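Local coordinates for protein putative fimbriae assembly chaperone (Salmonella typhimurium, PDB 2CO7) that probably acts as a periplasmic chaperone that folds fimbrial subunits and delivers them for assembly into Saf fimbriae on the cell surface, at residues Asn166-Val172 against Asp200-Ile206. Numbering follows the deposited sequence.
Sequences NLASVTV and DIEWRVI
Leu-167, Val-172, Ile-201 and Val-205 line the buried face where strand 201-205 pairs antiparallel with strands 167-168 and 170-172, in the C-terminal immunoglobulin-like domain of this PapD-family chaperone; between the latter two the chain turns a corner at Ser-169. Leu-167 crosses Val-205 at a slant, its CD1 pressed to 3.4 Å from Val-205 CG1, tighter than normal van der Waals contact; the same methyl lies obliquely to the indole, Leu-167 CD1 4.2 Å from Trp-203 CD1. Val-170 and Trp-203 form a slanting pair at the bulge, Val-170 CG2 3.9 Å from Trp-203 CB, and chi1 66° turns the indole away from 166-172 toward Trp-148 and Phe-216. Val-172 and Ile-201 run alongside each other, Val-172 CG2 4.0 Å from Ile-201 CG1. On the other face, Thr-171 and Glu-202 lie side by side, Thr-171 OG1 resting 3.5 Å from Glu-202 CB; a water joins that hydroxyl to Asp-200 O. Ser-169 CB packs against Arg-204 CD, while Ser-169 OG is hydrogen-bonded to Glu-212 OE1 and Arg-204 NH1 to Ser-213 O. Two reciprocal backbone pairs, Ala-168 with Arg-204 and Thr-171 with Glu-202, flank a beta bulge at Ser-169 and Val-170, opposite Trp-203. Thr-171 N reaches Glu-202 O in the carbonyl plane at 2.8 Å, whereas Ala-168 N sits 46° out of the carbonyl plane of Arg-204, bonding its O. At the end nearer the N-terminal domain, Ile-206 N donates to Asn-166 O at 2.8 Å, and Asn-166 OD1 accepts a hydrogen bond from Lys-127 NZ. Buried apolar contacts thus combine with backbone groups satisfying each other on both sides of the bulge, leaving Thr-171, Glu-202 and Arg-204 on the partly exposed face.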
ATOM      1  N   ASN B 166      11.371 -10.287  -2.504  1.00 18.94           N
ATOM      2  CA  ASN B 166      10.298  -9.489  -3.025  1.00 19.68           C
ATOM      3  C   ASN B 166      10.274  -9.781  -4.506  1.00 20.13           C
ATOM      4  O   ASN B 166      11.032  -9.196  -5.265  1.00 20.40           O
ATOM      5  CB  ASN B 166      10.579  -8.019  -2.693  1.00 21.19           C
ATOM      6  CG  ASN B 166      10.568  -7.785  -1.198  1.00 22.52           C
ATOM      7  OD1 ASN B 166       9.525  -7.951  -0.537  1.00 21.66           O
ATOM      8  ND2 ASN B 166      11.733  -7.455  -0.635  1.00 22.76           N
ATOM      9  N   LEU B 167       9.410 -10.712  -4.903  1.00 19.93           N
ATOM     10  CA  LEU B 167       9.435 -11.220  -6.268  1.00 21.31           C
ATOM     11  C   LEU B 167       8.657 -10.328  -7.236  1.00 21.12           C
ATOM     12  O   LEU B 167       7.612  -9.787  -6.906  1.00 21.32           O
ATOM     13  CB  LEU B 167       8.922 -12.664  -6.341  1.00 22.45           C
ATOM     14  CG  LEU B 167       9.840 -13.827  -5.886  1.00 25.21           C
ATOM     15  CD1 LEU B 167      11.220 -13.453  -5.312  1.00 29.23           C
ATOM     16  CD2 LEU B 167       9.037 -14.655  -4.906  1.00 30.48           C
ATOM     17  N   ALA B 168       9.228 -10.133  -8.423  1.00 22.13           N
ATOM     18  CA  ALA B 168       8.529  -9.442  -9.501  1.00 21.79           C
ATOM     19  C   ALA B 168       8.643 -10.251 -10.794  1.00 21.72           C
ATOM     20  O   ALA B 168       9.531 -11.115 -10.926  1.00 21.51           O
ATOM     21  CB  ALA B 168       9.097  -8.049  -9.678  1.00 23.05           C
ATOM     22  N   SER B 169       7.732  -9.979 -11.728  1.00 21.62           N
ATOM     23  CA  SER B 169       7.787 -10.523 -13.101  1.00 21.12           C
ATOM     24  C   SER B 169       7.931 -12.049 -13.102  1.00 20.95           C
ATOM     25  O   SER B 169       8.689 -12.603 -13.900  1.00 21.16           O
ATOM     26  CB  SER B 169       8.935  -9.870 -13.882  1.00 21.94           C
ATOM     27  OG  SER B 169       8.702  -8.472 -14.118  1.00 23.93           O
ATOM     28  N   VAL B 170       7.227 -12.719 -12.180  1.00 20.01           N
ATOM     29  CA  VAL B 170       7.166 -14.197 -12.135  1.00 18.70           C
ATOM     30  C   VAL B 170       6.327 -14.831 -13.283  1.00 18.68           C
ATOM     31  O   VAL B 170       5.179 -14.439 -13.502  1.00 17.47           O
ATOM     32  CB  VAL B 170       6.590 -14.707 -10.771  1.00 18.74           C
ATOM     33  CG1 VAL B 170       6.630 -16.214 -10.710  1.00 18.89           C
ATOM     34  CG2 VAL B 170       7.338 -14.111  -9.576  1.00 20.02           C
ATOM     35  N   THR B 171       6.884 -15.818 -13.991  1.00 17.51           N
ATOM     36  CA  THR B 171       6.128 -16.565 -15.001  1.00 18.04           C
ATOM     37  C   THR B 171       6.299 -18.074 -14.861  1.00 17.98           C
ATOM     38  O   THR B 171       7.337 -18.543 -14.402  1.00 17.05           O
ATOM     39  CB  THR B 171       6.511 -16.180 -16.464  1.00 18.50           C
ATOM     40  OG1 THR B 171       7.937 -16.304 -16.651  1.00 18.81           O
ATOM     41  CG2 THR B 171       6.047 -14.753 -16.784  1.00 17.80           C
ATOM     42  N   VAL B 172       5.266 -18.817 -15.241  1.00 17.04           N
ATOM     43  CA  VAL B 172       5.306 -20.277 -15.252  1.00 18.12           C
ATOM     44  C   VAL B 172       4.947 -20.749 -16.658  1.00 18.86           C
ATOM     45  O   VAL B 172       3.852 -20.481 -17.152  1.00 18.15           O
ATOM     46  CB  VAL B 172       4.365 -20.894 -14.170  1.00 18.04           C
ATOM     47  CG1 VAL B 172       4.262 -22.407 -14.329  1.00 18.30           C
ATOM     48  CG2 VAL B 172       4.876 -20.523 -12.766  1.00 19.15           C
ATOM     49  N   ASP B 200       8.642 -24.316 -16.744  1.00 25.21           N
ATOM     50  CA  ASP B 200       9.764 -23.631 -16.094  1.00 24.85           C
ATOM     51  C   ASP B 200       9.352 -22.292 -15.484  1.00 23.60           C
ATOM     52  O   ASP B 200       8.491 -21.589 -16.004  1.00 22.93           O
ATOM     53  CB  ASP B 200      10.956 -23.517 -17.049  1.00 25.46           C
ATOM     54  CG  ASP B 200      11.486 -24.896 -17.501  1.00 26.76           C
ATOM     55  OD1 ASP B 200      11.286 -25.911 -16.795  1.00 28.56           O
ATOM     56  OD2 ASP B 200      12.087 -24.973 -18.588  1.00 30.45           O
ATOM     57  N   ILE B 201       9.944 -21.963 -14.343  1.00 22.87           N
ATOM     58  CA  ILE B 201       9.607 -20.740 -13.665  1.00 21.91           C
ATOM     59  C   ILE B 201      10.685 -19.733 -13.969  1.00 21.33           C
ATOM     60  O   ILE B 201      11.869 -20.078 -14.026  1.00 21.13           O
ATOM     61  CB  ILE B 201       9.492 -20.969 -12.153  1.00 22.32           C
ATOM     62  CG1 ILE B 201       8.484 -22.085 -11.895  1.00 23.52           C
ATOM     63  CG2 ILE B 201       9.066 -19.683 -11.422  1.00 21.89           C
ATOM     64  CD1 ILE B 201       8.942 -23.058 -10.848  1.00 26.18           C
ATOM     65  N   GLU B 202      10.268 -18.489 -14.180  1.00 20.79           N
ATOM     66  CA  GLU B 202      11.191 -17.372 -14.313  1.00 20.37           C
ATOM     67  C   GLU B 202      10.739 -16.277 -13.362  1.00 20.00           C
ATOM     68  O   GLU B 202       9.541 -16.046 -13.211  1.00 19.58           O
ATOM     69  CB  GLU B 202      11.241 -16.849 -15.757  1.00 19.52           C
ATOM     70  CG  GLU B 202      12.131 -15.601 -15.923  1.00 20.67           C
ATOM     71  CD  GLU B 202      12.189 -15.048 -17.348  1.00 22.96           C
ATOM     72  OE1 GLU B 202      12.015 -15.834 -18.302  1.00 24.44           O
ATOM     73  OE2 GLU B 202      12.409 -13.818 -17.517  1.00 26.87           O
ATOM     74  N   TRP B 203      11.693 -15.614 -12.717  1.00 19.14           N
ATOM     75  CA  TRP B 203      11.369 -14.540 -11.799  1.00 20.14           C
ATOM     76  C   TRP B 203      12.486 -13.537 -11.707  1.00 20.08           C
ATOM     77  O   TRP B 203      13.609 -13.802 -12.150  1.00 19.13           O
ATOM     78  CB  TRP B 203      11.045 -15.081 -10.389  1.00 20.66           C
ATOM     79  CG  TRP B 203      12.213 -15.725  -9.660  1.00 21.55           C
ATOM     80  CD1 TRP B 203      12.969 -15.165  -8.668  1.00 24.79           C
ATOM     81  CD2 TRP B 203      12.727 -17.052  -9.859  1.00 24.04           C
ATOM     82  NE1 TRP B 203      13.934 -16.066  -8.247  1.00 23.91           N
ATOM     83  CE2 TRP B 203      13.797 -17.233  -8.947  1.00 23.82           C
ATOM     84  CE3 TRP B 203      12.374 -18.112 -10.705  1.00 22.40           C
ATOM     85  CZ2 TRP B 203      14.536 -18.433  -8.880  1.00 23.12           C
ATOM     86  CZ3 TRP B 203      13.101 -19.290 -10.645  1.00 22.60           C
ATOM     87  CH2 TRP B 203      14.178 -19.437  -9.728  1.00 24.31           C
ATOM     88  N   ARG B 204      12.146 -12.384 -11.142  1.00 19.82           N
ATOM     89  CA  ARG B 204      13.111 -11.363 -10.779  1.00 20.63           C
ATOM     90  C   ARG B 204      12.823 -10.973  -9.329  1.00 20.76           C
ATOM     91  O   ARG B 204      11.781 -11.336  -8.777  1.00 21.72           O
ATOM     92  CB  ARG B 204      12.993 -10.150 -11.694  1.00 20.34           C
ATOM     93  CG  ARG B 204      13.365 -10.405 -13.158  1.00 21.85           C
ATOM     94  CD  ARG B 204      12.855  -9.270 -14.001  1.00 24.64           C
ATOM     95  NE  ARG B 204      12.950  -9.508 -15.437  1.00 24.75           N
ATOM     96  CZ  ARG B 204      13.920  -9.036 -16.218  1.00 25.73           C
ATOM     97  NH1 ARG B 204      14.917  -8.327 -15.698  1.00 25.89           N
ATOM     98  NH2 ARG B 204      13.906  -9.304 -17.526  1.00 27.10           N
ATOM     99  N   VAL B 205      13.769 -10.303  -8.702  1.00 20.79           N
ATOM    100  CA  VAL B 205      13.503  -9.730  -7.400  1.00 20.33           C
ATOM    101  C   VAL B 205      13.620  -8.219  -7.498  1.00 19.49           C
ATOM    102  O   VAL B 205      14.371  -7.697  -8.288  1.00 19.47           O
ATOM    103  CB  VAL B 205      14.393 -10.293  -6.246  1.00 21.63           C
ATOM    104  CG1 VAL B 205      14.153 -11.845  -6.071  1.00 23.88           C
ATOM    105  CG2 VAL B 205      15.862  -9.981  -6.472  1.00 22.65           C
ATOM    106  N   ILE B 206      12.847  -7.524  -6.681  1.00 19.22           N
ATOM    107  CA  ILE B 206      13.014  -6.091  -6.578  1.00 18.19           C
ATOM    108  C   ILE B 206      14.242  -5.898  -5.664  1.00 18.15           C
ATOM    109  O   ILE B 206      14.293  -6.453  -4.550  1.00 18.03           O
ATOM    110  CB  ILE B 206      11.778  -5.410  -5.991  1.00 19.00           C
ATOM    111  CG1 ILE B 206      10.516  -5.737  -6.823  1.00 20.21           C
ATOM    112  CG2 ILE B 206      11.991  -3.864  -5.949  1.00 16.52           C
ATOM    113  CD1 ILE B 206       9.246  -5.166  -6.175  1.00 18.15           C
TER
HETATM  114  O   HOH W   1      13.371  -5.439  -2.083  1.00 13.64           O
HETATM  115  O   HOH W   2       8.372 -19.302 -17.109  1.00 25.37           O